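Local coordinates for protein putative acetamidase/formamidase (Yersinia enterocolitica subsp. palearctica serotype O:3, PDB 5UBU) that probably hydrolyses carbon-nitrogen bonds of linear amides, such as acetamide or formamide, and binds sodium ions, at residues B[67-70]-B[71-75]; B[157-160]-B[161-164]; B[5-8]-B[9-12]; B[95-98]-B[99-102]. All blocks are in the same frame, centred on the assembly; numbering follows the deposited sequence.

Contact 1: B[67-70]-B[71-75]; sequences AISS and EQDIP
Carboxylate oxygen OD2 of Asp-73 takes two backbone N-H groups: Ser-69 N at 2.9 Å, and Ser-70 N at 3.1 Å through a weak, bent bond. The carboxylate reaches back over a type I beta turn that runs from Ser-70 to Asp-73, in the loop between strand 55-59 and helix 75-78. Ser-69 N comes in nearly in line with the C-O bond of OD2, at an N-H...O angle of 163°. With CG of Asp-73 anti to its own carbonyl carbon (chi1 -71°), the carboxylate turns back toward the residues that lead into the turn. The turn itself closes with Asp-73 N bonded to Ser-70 O at 3.0 Å. Beside the carboxylate, the side chains of Ile-68 and Asp-73 run past one another in opposite senses, and CG2 of Ile-68 lies 3.6 Å from OD2. Further along, CD1 of Ile-68 only just meets CG of Pro-75, the first residue of the helix, and both side chains rest on Val-146 of strand 145-151. Glu-71 ties the turn to that same strand, its OE2 accepting Met-148 N and making a salt bridge with Arg-147. Ser-70 swings OG anti to its backbone N (chi1 173°), where it accepts the N-H of Gln-72 at 3.1 Å and so forms an ST turn.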
ATOM      1  N   ALA B  67      11.765 -13.782 -28.794  1.00 50.48           N
ATOM      2  CA  ALA B  67      12.320 -14.971 -28.131  1.00 50.82           C
ATOM      3  C   ALA B  67      11.326 -16.113 -27.978  1.00 50.96           C
ATOM      4  O   ALA B  67      11.735 -17.270 -27.842  1.00 52.53           O
ATOM      5  CB  ALA B  67      12.885 -14.602 -26.771  1.00 50.19           C
ATOM      6  N   ILE B  68      10.031 -15.789 -27.995  1.00 49.61           N
ATOM      7  CA  ILE B  68       8.973 -16.791 -27.852  1.00 49.70           C
ATOM      8  C   ILE B  68       8.225 -16.955 -29.172  1.00 50.08           C
ATOM      9  O   ILE B  68       7.734 -15.987 -29.740  1.00 49.63           O
ATOM     10  CB  ILE B  68       8.016 -16.422 -26.697  1.00 48.19           C
ATOM     11  CG1 ILE B  68       8.796 -16.393 -25.383  1.00 47.41           C
ATOM     12  CG2 ILE B  68       6.882 -17.429 -26.583  1.00 48.77           C
ATOM     13  CD1 ILE B  68       7.962 -16.040 -24.174  1.00 46.53           C
ATOM     14  N   SER B  69       8.144 -18.194 -29.650  1.00 50.91           N
ATOM     15  CA  SER B  69       7.483 -18.500 -30.925  1.00 51.67           C
ATOM     16  C   SER B  69       6.699 -19.824 -30.917  1.00 52.31           C
ATOM     17  O   SER B  69       6.268 -20.302 -31.967  1.00 53.49           O
ATOM     18  CB  SER B  69       8.544 -18.512 -32.034  1.00 52.50           C
ATOM     19  OG  SER B  69       9.593 -19.411 -31.731  1.00 52.90           O
ATOM     20  N   SER B  70       6.513 -20.401 -29.734  1.00 51.67           N
ATOM     21  CA  SER B  70       5.788 -21.657 -29.582  1.00 52.50           C
ATOM     22  C   SER B  70       5.102 -21.746 -28.231  1.00 51.40           C
ATOM     23  O   SER B  70       5.650 -21.300 -27.218  1.00 49.66           O
ATOM     24  CB  SER B  70       6.755 -22.833 -29.706  1.00 54.08           C
ATOM     25  OG  SER B  70       6.107 -24.055 -29.407  1.00 55.13           O
ATOM     26  N   GLU B  71       3.916 -22.352 -28.201  1.00 51.98           N
ATOM     27  CA  GLU B  71       3.215 -22.534 -26.932  1.00 51.99           C
ATOM     28  C   GLU B  71       3.959 -23.520 -26.007  1.00 53.47           C
ATOM     29  O   GLU B  71       3.689 -23.564 -24.811  1.00 53.28           O
ATOM     30  CB  GLU B  71       1.751 -22.940 -27.133  1.00 51.86           C
ATOM     31  CG  GLU B  71       0.906 -21.831 -27.739  1.00 50.84           C
ATOM     32  CD  GLU B  71      -0.590 -22.117 -27.737  1.00 51.08           C
ATOM     33  OE1 GLU B  71      -1.002 -23.234 -27.372  1.00 52.33           O
ATOM     34  OE2 GLU B  71      -1.365 -21.205 -28.099  1.00 49.87           O
ATOM     35  N   GLN B  72       4.900 -24.284 -26.556  1.00 56.24           N
ATOM     36  CA  GLN B  72       5.722 -25.219 -25.764  1.00 58.44           C
ATOM     37  C   GLN B  72       6.994 -24.553 -25.205  1.00 58.87           C
ATOM     38  O   GLN B  72       7.800 -25.213 -24.551  1.00 60.23           O
ATOM     39  CB  GLN B  72       6.041 -26.532 -26.509  1.00 60.96           C
ATOM     40  CG  GLN B  72       4.842 -27.476 -26.626  1.00 62.53           C
ATOM     41  CD  GLN B  72       3.795 -26.966 -27.610  1.00 62.78           C
ATOM     42  OE1 GLN B  72       2.658 -26.656 -27.243  1.00 62.50           O
ATOM     43  NE2 GLN B  72       4.187 -26.875 -28.882  1.00 63.62           N
ATOM     44  N   ASP B  73       7.168 -23.252 -25.461  1.00 58.90           N
ATOM     45  CA  ASP B  73       8.307 -22.505 -24.925  1.00 58.02           C
ATOM     46  C   ASP B  73       8.115 -22.312 -23.428  1.00 56.44           C
ATOM     47  O   ASP B  73       6.993 -22.254 -22.933  1.00 54.27           O
ATOM     48  CB  ASP B  73       8.477 -21.129 -25.596  1.00 57.71           C
ATOM     49  CG  ASP B  73       8.976 -21.218 -27.037  1.00 59.30           C
ATOM     50  OD1 ASP B  73       9.454 -22.291 -27.457  1.00 61.30           O
ATOM     51  OD2 ASP B  73       8.926 -20.194 -27.745  1.00 58.94           O
ATOM     52  N   ILE B  74       9.235 -22.197 -22.728  1.00 56.95           N
ATOM     53  CA  ILE B  74       9.265 -22.037 -21.287  1.00 57.40           C
ATOM     54  C   ILE B  74       9.877 -20.668 -20.980  1.00 57.25           C
ATOM     55  O   ILE B  74      11.096 -20.503 -21.063  1.00 56.74           O
ATOM     56  CB  ILE B  74      10.084 -23.181 -20.651  1.00 59.07           C
ATOM     57  CG1 ILE B  74       9.460 -24.537 -21.032  1.00 60.14           C
ATOM     58  CG2 ILE B  74      10.133 -23.035 -19.132  1.00 58.56           C
ATOM     59  CD1 ILE B  74      10.277 -25.738 -20.620  1.00 61.51           C
ATOM     60  N   PRO B  75       9.023 -19.670 -20.648  1.00 56.81           N
ATOM     61  CA  PRO B  75       9.458 -18.313 -20.334  1.00 55.77           C
ATOM     62  C   PRO B  75      10.639 -18.170 -19.355  1.00 56.68           C
ATOM     63  O   PRO B  75      11.523 -17.368 -19.610  1.00 58.19           O
ATOM     64  CB  PRO B  75       8.200 -17.688 -19.743  1.00 54.69           C
ATOM     65  CG  PRO B  75       7.087 -18.351 -20.462  1.00 54.80           C
ATOM     66  CD  PRO B  75       7.563 -19.716 -20.857  1.00 56.59           C
TER

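Contact 2: B[157-160]-B[161-164]; sequences YWSE and RHTL
Two hydrogen bonds tie Ser-159 to His-162, one in each direction. Ser-159 N donates to His-162 O at 2.9 Å, while His-162 N donates to Ser-159 OG at 3.1 Å. A chi1 of 61° at Ser-159 points the hydroxyl at the N-H it accepts. The same OG holds a water at 2.8 Å, and this water also sits 2.8 Å from His-162 ND1, in the plane of the imidazole at its edge. These bonds close the loop of the beta hairpin formed by strands 155-157 and 164-165, neighbours in a four-stranded antiparallel sheet. Apolar contacts are few: CB of Trp-158 stands 4.4 Å from CG of Leu-164, and Thr-163 CG2 lies 4.1 Å from Tyr-157 CD1, the two side chains running alongside and pointing the same way. One face of the His-162 ring carries CG of Arg-161. Contacts to the second subunit then take over the polar ends: Trp-158 NE1 bonds Asp-298, His-162 NE2 bonds Leu-329 O, and the extended Arg-161 bonds the backbone oxygens of Phe-292, Leu-330 and Ala-331, all of that subunit. Within its own chain, Tyr-157 OH bonds Asp-152, and the indole of Trp-158 makes a cation-pi contact with Arg-147.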
ATOM      1  N   TYR B 157      -7.773 -13.669 -32.501  1.00 46.32           N
ATOM      2  CA  TYR B 157      -8.351 -15.015 -32.399  1.00 46.41           C
ATOM      3  C   TYR B 157      -7.884 -15.787 -31.172  1.00 46.34           C
ATOM      4  O   TYR B 157      -7.165 -16.783 -31.284  1.00 47.98           O
ATOM      5  CB  TYR B 157      -8.067 -15.782 -33.696  1.00 46.82           C
ATOM      6  CG  TYR B 157      -8.593 -15.042 -34.902  1.00 47.73           C
ATOM      7  CD1 TYR B 157      -9.937 -15.127 -35.266  1.00 48.70           C
ATOM      8  CD2 TYR B 157      -7.760 -14.225 -35.661  1.00 48.27           C
ATOM      9  CE1 TYR B 157     -10.431 -14.430 -36.356  1.00 50.26           C
ATOM     10  CE2 TYR B 157      -8.243 -13.532 -36.765  1.00 50.13           C
ATOM     11  CZ  TYR B 157      -9.580 -13.639 -37.103  1.00 51.07           C
ATOM     12  OH  TYR B 157     -10.061 -12.960 -38.183  1.00 52.45           O
ATOM     13  N   TRP B 158      -8.344 -15.333 -30.006  1.00 44.65           N
ATOM     14  CA  TRP B 158      -7.978 -15.925 -28.718  1.00 44.72           C
ATOM     15  C   TRP B 158      -8.259 -17.424 -28.629  1.00 46.46           C
ATOM     16  O   TRP B 158      -7.414 -18.185 -28.168  1.00 45.96           O
ATOM     17  CB  TRP B 158      -8.690 -15.201 -27.565  1.00 43.77           C
ATOM     18  CG  TRP B 158      -8.257 -15.683 -26.230  1.00 43.37           C
ATOM     19  CD1 TRP B 158      -8.854 -16.637 -25.460  1.00 44.40           C
ATOM     20  CD2 TRP B 158      -7.093 -15.260 -25.523  1.00 43.18           C
ATOM     21  NE1 TRP B 158      -8.137 -16.822 -24.302  1.00 45.63           N
ATOM     22  CE2 TRP B 158      -7.051 -15.985 -24.317  1.00 45.11           C
ATOM     23  CE3 TRP B 158      -6.079 -14.333 -25.789  1.00 42.48           C
ATOM     24  CZ2 TRP B 158      -6.036 -15.811 -23.378  1.00 46.54           C
ATOM     25  CZ3 TRP B 158      -5.078 -14.152 -24.853  1.00 43.75           C
ATOM     26  CH2 TRP B 158      -5.062 -14.889 -23.664  1.00 46.05           C
ATOM     27  N   SER B 159      -9.457 -17.825 -29.048  1.00 47.61           N
ATOM     28  CA  SER B 159      -9.860 -19.232 -29.017  1.00 50.08           C
ATOM     29  C   SER B 159     -11.158 -19.448 -29.797  1.00 52.48           C
ATOM     30  O   SER B 159     -11.755 -18.493 -30.293  1.00 52.83           O
ATOM     31  CB  SER B 159     -10.072 -19.688 -27.565  1.00 50.00           C
ATOM     32  OG  SER B 159     -11.106 -18.945 -26.934  1.00 49.16           O
ATOM     33  N   GLU B 160     -11.585 -20.708 -29.907  1.00 56.91           N
ATOM     34  CA  GLU B 160     -12.848 -21.041 -30.564  1.00 60.82           C
ATOM     35  C   GLU B 160     -13.988 -20.244 -29.939  1.00 57.26           C
ATOM     36  O   GLU B 160     -14.827 -19.674 -30.629  1.00 54.61           O
ATOM     37  CB  GLU B 160     -13.140 -22.538 -30.399  1.00 68.39           C
ATOM     38  CG  GLU B 160     -12.328 -23.428 -31.336  1.00 75.59           C
ATOM     39  CD  GLU B 160     -12.950 -23.512 -32.727  1.00 81.62           C
ATOM     40  OE1 GLU B 160     -14.168 -23.826 -32.795  1.00 84.61           O
ATOM     41  OE2 GLU B 160     -12.228 -23.313 -33.742  1.00 84.33           O
ATOM     42  N   ARG B 161     -13.972 -20.212 -28.612  1.00 55.28           N
ATOM     43  CA  ARG B 161     -14.997 -19.537 -27.835  1.00 54.59           C
ATOM     44  C   ARG B 161     -14.921 -18.008 -27.869  1.00 52.56           C
ATOM     45  O   ARG B 161     -15.959 -17.348 -27.943  1.00 52.89           O
ATOM     46  CB  ARG B 161     -14.936 -20.028 -26.386  1.00 54.29           C
ATOM     47  CG  ARG B 161     -16.016 -19.454 -25.492  1.00 54.70           C
ATOM     48  CD  ARG B 161     -15.935 -20.022 -24.094  1.00 55.23           C
ATOM     49  NE  ARG B 161     -17.011 -19.502 -23.257  1.00 56.70           N
ATOM     50  CZ  ARG B 161     -17.196 -19.819 -21.976  1.00 58.66           C
ATOM     51  NH1 ARG B 161     -18.209 -19.279 -21.295  1.00 59.41           N
ATOM     52  NH2 ARG B 161     -16.373 -20.670 -21.368  1.00 59.69           N
ATOM     53  N   HIS B 162     -13.711 -17.449 -27.801  1.00 50.48           N
ATOM     54  CA  HIS B 162     -13.549 -15.983 -27.775  1.00 50.16           C
ATOM     55  C   HIS B 162     -12.716 -15.384 -28.896  1.00 49.73           C
ATOM     56  O   HIS B 162     -11.568 -15.767 -29.104  1.00 48.37           O
ATOM     57  CB  HIS B 162     -12.940 -15.535 -26.443  1.00 49.29           C
ATOM     58  CG  HIS B 162     -13.744 -15.939 -25.252  1.00 50.54           C
ATOM     59  ND1 HIS B 162     -13.402 -17.005 -24.448  1.00 51.57           N
ATOM     60  CD2 HIS B 162     -14.901 -15.445 -24.753  1.00 52.66           C
ATOM     61  CE1 HIS B 162     -14.298 -17.133 -23.488  1.00 53.40           C
ATOM     62  NE2 HIS B 162     -15.221 -16.202 -23.653  1.00 54.84           N
ATOM     63  N   THR B 163     -13.333 -14.444 -29.613  1.00 50.95           N
ATOM     64  CA  THR B 163     -12.684 -13.702 -30.685  1.00 50.95           C
ATOM     65  C   THR B 163     -12.797 -12.274 -30.191  1.00 50.54           C
ATOM     66  O   THR B 163     -13.900 -11.751 -30.054  1.00 51.12           O
ATOM     67  CB  THR B 163     -13.387 -13.892 -32.039  1.00 53.08           C
ATOM     68  OG1 THR B 163     -13.315 -15.269 -32.414  1.00 52.90           O
ATOM     69  CG2 THR B 163     -12.695 -13.063 -33.120  1.00 54.22           C
ATOM     70  N   LEU B 164     -11.661 -11.662 -29.883  1.00 49.77           N
ATOM     71  CA  LEU B 164     -11.642 -10.302 -29.344  1.00 50.14           C
ATOM     72  C   LEU B 164     -11.410  -9.253 -30.426  1.00 50.66           C
ATOM     73  O   LEU B 164     -10.727  -9.531 -31.423  1.00 51.03           O
ATOM     74  CB  LEU B 164     -10.530 -10.179 -28.310  1.00 48.90           C
ATOM     75  CG  LEU B 164     -10.496 -11.251 -27.230  1.00 50.35           C
ATOM     76  CD1 LEU B 164      -9.300 -11.003 -26.319  1.00 51.32           C
ATOM     77  CD2 LEU B 164     -11.825 -11.275 -26.473  1.00 51.00           C
TER
HETATM   78  O   HOH W   1     -11.347 -18.904 -24.192  1.00 32.48           O

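Contact 3: B[5-8]-B[9-12]; sequences KWLE and ESIM
The indole of Trp-6 sets its CZ3 corner 4.1 Å from CB of Ser-10, meeting it obliquely, while one ring face carries CD2 of its chain neighbour Leu-7, offset toward the rim. A chi1 of 69° places CG between the backbone N and the carbonyl carbon, which turns the ring forward along the chain, toward Ser-10. Residues 5-8 have helical backbone angles, and this helical stretch ends in a bend held by main-chain bonds. Glu-9 N reaches Trp-6 O at 3.0 Å, and Ser-10 N reaches Leu-7 O at 2.9 Å. That last oxygen has a second donor: the hydroxyl of Ser-10 donates to it, approaching in the carbonyl plane on a lone pair. Ser-10 is also the N-cap of helix 11-15. Its OG accepts the N-H of Val-13, so one hydroxyl joins the end of the 5-8 stretch to the start of the helix. At the surface, Lys-5 NZ and Glu-8 OE1 form only a long salt bridge of 3.9 Å, whereas Glu-9 turns outward and pairs with Lys-14. Trp-6, Leu-7 and Ser-10 all lie against Ile-204 of strand 203-208, while Ile-11 packs on Tyr-206 of that strand and Ile-248 of strand 239-248, and selenomethionine Met-12 on Ala-103 and Tyr-105 of strand 101-111.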
ATOM      1  N   LYS B   5     -12.112  15.704 -36.697  1.00 84.94           N
ATOM      2  CA  LYS B   5     -12.387  17.127 -36.544  1.00 82.91           C
ATOM      3  C   LYS B   5     -11.855  17.686 -35.204  1.00 77.32           C
ATOM      4  O   LYS B   5     -11.413  18.827 -35.108  1.00 78.51           O
ATOM      5  CB  LYS B   5     -13.913  17.317 -36.581  1.00 87.45           C
ATOM      6  CG  LYS B   5     -14.471  18.734 -36.506  1.00 90.59           C
ATOM      7  CD  LYS B   5     -14.297  19.515 -37.816  1.00 92.70           C
ATOM      8  CE  LYS B   5     -15.111  20.799 -37.839  1.00 95.68           C
ATOM      9  NZ  LYS B   5     -14.881  21.550 -39.108  1.00 97.07           N
ATOM     10  N   TRP B   6     -11.907  16.841 -34.187  1.00 71.60           N
ATOM     11  CA  TRP B   6     -11.497  17.245 -32.839  1.00 66.61           C
ATOM     12  C   TRP B   6     -10.030  17.687 -32.777  1.00 63.00           C
ATOM     13  O   TRP B   6      -9.669  18.469 -31.905  1.00 62.45           O
ATOM     14  CB  TRP B   6     -11.770  16.123 -31.817  1.00 64.28           C
ATOM     15  CG  TRP B   6     -10.884  14.932 -31.988  1.00 61.10           C
ATOM     16  CD1 TRP B   6     -11.103  13.853 -32.790  1.00 61.05           C
ATOM     17  CD2 TRP B   6      -9.628  14.709 -31.341  1.00 57.84           C
ATOM     18  NE1 TRP B   6     -10.063  12.971 -32.680  1.00 58.85           N
ATOM     19  CE2 TRP B   6      -9.141  13.467 -31.797  1.00 56.85           C
ATOM     20  CE3 TRP B   6      -8.869  15.437 -30.420  1.00 56.72           C
ATOM     21  CZ2 TRP B   6      -7.930  12.923 -31.354  1.00 54.63           C
ATOM     22  CZ3 TRP B   6      -7.667  14.906 -29.979  1.00 54.70           C
ATOM     23  CH2 TRP B   6      -7.207  13.658 -30.451  1.00 53.50           C
ATOM     24  N   LEU B   7      -9.193  17.184 -33.690  1.00 60.62           N
ATOM     25  CA  LEU B   7      -7.770  17.570 -33.726  1.00 59.56           C
ATOM     26  C   LEU B   7      -7.552  19.079 -33.813  1.00 61.50           C
ATOM     27  O   LEU B   7      -6.604  19.593 -33.229  1.00 61.34           O
ATOM     28  CB  LEU B   7      -7.022  16.902 -34.883  1.00 58.66           C
ATOM     29  CG  LEU B   7      -6.682  15.422 -34.793  1.00 57.06           C
ATOM     30  CD1 LEU B   7      -6.070  14.933 -36.094  1.00 57.19           C
ATOM     31  CD2 LEU B   7      -5.725  15.168 -33.631  1.00 55.21           C
ATOM     32  N   GLU B   8      -8.430  19.776 -34.538  1.00 64.41           N
ATOM     33  CA  GLU B   8      -8.329  21.230 -34.684  1.00 66.69           C
ATOM     34  C   GLU B   8      -8.297  21.948 -33.327  1.00 66.91           C
ATOM     35  O   GLU B   8      -7.616  22.965 -33.177  1.00 67.76           O
ATOM     36  CB  GLU B   8      -9.492  21.757 -35.513  1.00 69.79           C
ATOM     37  CG  GLU B   8      -9.553  21.242 -36.939  1.00 70.67           C
ATOM     38  CD  GLU B   8     -10.785  21.754 -37.689  1.00 74.02           C
ATOM     39  OE1 GLU B   8     -11.655  22.410 -37.064  1.00 75.07           O
ATOM     40  OE2 GLU B   8     -10.916  21.464 -38.894  1.00 75.14           O
ATOM     41  N   GLU B   9      -9.039  21.413 -32.354  1.00 66.86           N
ATOM     42  CA  GLU B   9      -9.088  21.966 -31.001  1.00 67.33           C
ATOM     43  C   GLU B   9      -8.076  21.325 -30.047  1.00 62.94           C
ATOM     44  O   GLU B   9      -8.002  21.721 -28.890  1.00 63.26           O
ATOM     45  CB  GLU B   9     -10.517  21.836 -30.427  1.00 70.95           C
ATOM     46  CG  GLU B   9     -11.566  22.674 -31.175  1.00 75.77           C
ATOM     47  CD  GLU B   9     -11.321  24.186 -31.087  1.00 79.24           C
ATOM     48  OE1 GLU B   9     -11.806  24.930 -31.975  1.00 83.44           O
ATOM     49  OE2 GLU B   9     -10.642  24.625 -30.129  1.00 79.89           O
ATOM     50  N   SER B  10      -7.301  20.352 -30.529  1.00 59.66           N
ATOM     51  CA  SER B  10      -6.301  19.683 -29.677  1.00 57.41           C
ATOM     52  C   SER B  10      -5.181  20.636 -29.270  1.00 57.27           C
ATOM     53  O   SER B  10      -4.905  21.616 -29.961  1.00 59.23           O
ATOM     54  CB  SER B  10      -5.689  18.455 -30.372  1.00 55.36           C
ATOM     55  OG  SER B  10      -4.903  18.832 -31.491  1.00 54.66           O
ATOM     56  N   ILE B  11      -4.541  20.330 -28.146  1.00 55.72           N
ATOM     57  CA  ILE B  11      -3.453  21.151 -27.627  1.00 55.76           C
ATOM     58  C   ILE B  11      -2.259  21.071 -28.577  1.00 55.88           C
ATOM     59  O   ILE B  11      -1.556  22.058 -28.787  1.00 56.40           O
ATOM     60  CB  ILE B  11      -3.084  20.747 -26.180  1.00 54.00           C
ATOM     61  CG1 ILE B  11      -4.314  20.935 -25.269  1.00 54.83           C
ATOM     62  CG2 ILE B  11      -1.918  21.575 -25.666  1.00 54.66           C
ATOM     63  CD1 ILE B  11      -4.132  20.485 -23.836  1.00 54.44           C
HETATM   64  N   MSE B  12      -2.060  19.901 -29.173  1.00 56.24           N
HETATM   65  CA  MSE B  12      -0.960  19.701 -30.116  1.00 57.54           C
HETATM   66  C   MSE B  12      -1.067  20.587 -31.328  1.00 58.30           C
HETATM   67  O   MSE B  12      -0.076  21.155 -31.771  1.00 59.70           O
HETATM   68  CB  MSE B  12      -0.975  18.249 -30.588  1.00 57.80           C
HETATM   69  CG  MSE B  12       0.143  17.931 -31.571  1.00 59.24           C
HETATM   70 SE   MSE B  12      -0.269  16.167 -32.331  1.00 61.86          SE
HETATM   71  CE  MSE B  12       1.394  15.808 -33.311  1.00 60.69           C
TER

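Contact 4: B[95-98]-B[99-102]; sequences GAEK and GDVI
A type II beta turn from Glu-97 to Asp-100 reverses the chain just ahead of strand 101-111, one of the long strands of the nine-stranded mixed sheet. Glu-97 O closes it by accepting Asp-100 N at 3.0 Å. Gly-99 holds the third position of the turn with a positive phi (108°), where a CB would be jammed against the carbonyl oxygen of Lys-98. Asp-100 then adds a side-chain bond. Its CG lies anti to the carbonyl carbon (chi1 -66°), which brings the carboxylate back across the turn so that OD2 accepts Glu-97 N at 3.2 Å. The N-H arrives tilted out of the carboxylate plane. Glu-97 therefore has both its N and its O tied to Asp-100. The two acidic side chains cross at a slant, with CG of Glu-97 3.5 Å from OD2 and the carboxylate planes 48° apart. Where the chain enters and leaves the bend, CB of Ala-96 meets CD1 of Ile-102 at 4.1 Å, and both residues lean on Leu-247 of strand 239-248. The side chain of Lys-98, bent at its far end, packs against Lys-80 of the third subunit. Asp-100 OD1 is taken up by Asn-250 N, and Lys-249 NZ makes a salt bridge to OD2 and a weak, long ion pair with Glu-97 OE1. Glu-97 OE1 comes within 4.6 Å of Asp-100 OD2, and the positive charge of the lysine would be expected to ease this closeness of like charges.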
ATOM      1  N   GLY B  95      14.953  21.270 -31.508  1.00 55.48           N
ATOM      2  CA  GLY B  95      14.497  22.389 -30.676  1.00 55.20           C
ATOM      3  C   GLY B  95      14.008  22.018 -29.283  1.00 53.28           C
ATOM      4  O   GLY B  95      13.874  22.893 -28.428  1.00 52.43           O
ATOM      5  N   ALA B  96      13.747  20.731 -29.046  1.00 52.14           N
ATOM      6  CA  ALA B  96      13.253  20.279 -27.736  1.00 51.60           C
ATOM      7  C   ALA B  96      14.278  20.494 -26.622  1.00 51.92           C
ATOM      8  O   ALA B  96      15.455  20.173 -26.777  1.00 51.42           O
ATOM      9  CB  ALA B  96      12.841  18.816 -27.798  1.00 50.55           C
ATOM     10  N   GLU B  97      13.821  21.062 -25.511  1.00 52.91           N
ATOM     11  CA  GLU B  97      14.675  21.329 -24.346  1.00 53.89           C
ATOM     12  C   GLU B  97      13.839  21.194 -23.083  1.00 51.60           C
ATOM     13  O   GLU B  97      12.613  21.207 -23.141  1.00 51.00           O
ATOM     14  CB  GLU B  97      15.327  22.728 -24.421  1.00 56.14           C
ATOM     15  CG  GLU B  97      14.345  23.891 -24.410  1.00 58.03           C
ATOM     16  CD  GLU B  97      14.987  25.256 -24.595  1.00 60.08           C
ATOM     17  OE1 GLU B  97      14.220  26.242 -24.703  1.00 60.51           O
ATOM     18  OE2 GLU B  97      16.234  25.351 -24.646  1.00 60.92           O
ATOM     19  N   LYS B  98      14.514  21.076 -21.949  1.00 50.45           N
ATOM     20  CA  LYS B  98      13.835  20.922 -20.667  1.00 49.53           C
ATOM     21  C   LYS B  98      12.800  22.020 -20.469  1.00 48.70           C
ATOM     22  O   LYS B  98      13.093  23.197 -20.658  1.00 49.38           O
ATOM     23  CB  LYS B  98      14.848  20.907 -19.528  1.00 50.15           C
ATOM     24  CG  LYS B  98      14.248  20.748 -18.149  1.00 50.14           C
ATOM     25  CD  LYS B  98      15.393  20.597 -17.126  1.00 51.06           C
ATOM     26  CE  LYS B  98      14.986  20.891 -15.689  1.00 51.11           C
ATOM     27  NZ  LYS B  98      13.747  20.186 -15.273  1.00 50.21           N
ATOM     28  N   GLY B  99      11.587  21.619 -20.108  1.00 47.27           N
ATOM     29  CA  GLY B  99      10.481  22.548 -19.911  1.00 47.41           C
ATOM     30  C   GLY B  99       9.463  22.436 -21.031  1.00 47.67           C
ATOM     31  O   GLY B  99       8.345  22.943 -20.899  1.00 48.34           O
ATOM     32  N   ASP B 100       9.862  21.800 -22.141  1.00 47.29           N
ATOM     33  CA  ASP B 100       8.979  21.589 -23.294  1.00 47.05           C
ATOM     34  C   ASP B 100       8.192  20.298 -23.122  1.00 45.48           C
ATOM     35  O   ASP B 100       8.320  19.600 -22.105  1.00 45.14           O
ATOM     36  CB  ASP B 100       9.775  21.542 -24.616  1.00 47.64           C
ATOM     37  CG  ASP B 100      10.427  22.879 -24.965  1.00 48.98           C
ATOM     38  OD1 ASP B 100      10.065  23.901 -24.343  1.00 49.56           O
ATOM     39  OD2 ASP B 100      11.281  22.912 -25.883  1.00 49.36           O
ATOM     40  N   VAL B 101       7.362  20.002 -24.118  1.00 44.90           N
ATOM     41  CA  VAL B 101       6.543  18.806 -24.119  1.00 44.43           C
ATOM     42  C   VAL B 101       6.515  18.199 -25.511  1.00 44.89           C
ATOM     43  O   VAL B 101       6.356  18.918 -26.502  1.00 46.76           O
ATOM     44  CB  VAL B 101       5.097  19.129 -23.696  1.00 44.38           C
ATOM     45  CG1 VAL B 101       4.183  17.930 -23.884  1.00 43.69           C
ATOM     46  CG2 VAL B 101       5.061  19.589 -22.249  1.00 44.35           C
ATOM     47  N   ILE B 102       6.683  16.879 -25.580  1.00 43.17           N
ATOM     48  CA  ILE B 102       6.617  16.166 -26.841  1.00 42.64           C
ATOM     49  C   ILE B 102       5.189  15.662 -26.966  1.00 41.68           C
ATOM     50  O   ILE B 102       4.681  15.017 -26.055  1.00 40.95           O
ATOM     51  CB  ILE B 102       7.546  14.943 -26.866  1.00 42.47           C
ATOM     52  CG1 ILE B 102       9.004  15.355 -26.662  1.00 43.12           C
ATOM     53  CG2 ILE B 102       7.385  14.173 -28.175  1.00 43.46           C
ATOM     54  CD1 ILE B 102       9.563  16.273 -27.738  1.00 43.98           C
TER

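Along the chain the order is contact 3, contact 1, contact 4, contact 2, and the four form two pairs in space. Contacts 1 and 2 lie about 20 Å apart between centres and share strand 145-151: contact 1 packs on Val-146, and Arg-147 serves both, pairing with Glu-71 and meeting Trp-158. Contacts 3 and 4, also about 20 Å apart, border the nine-stranded sheet through strands 101-111 and 239-248. Contact 1 is about 41 Å from contact 4 between centres, on the opposite side of the chain's centre. Residues of 157-164, among them Trp-158 and Arg-161, bind the second subunit and Lys-98 touches the third, so two of these bends also take part in assembly.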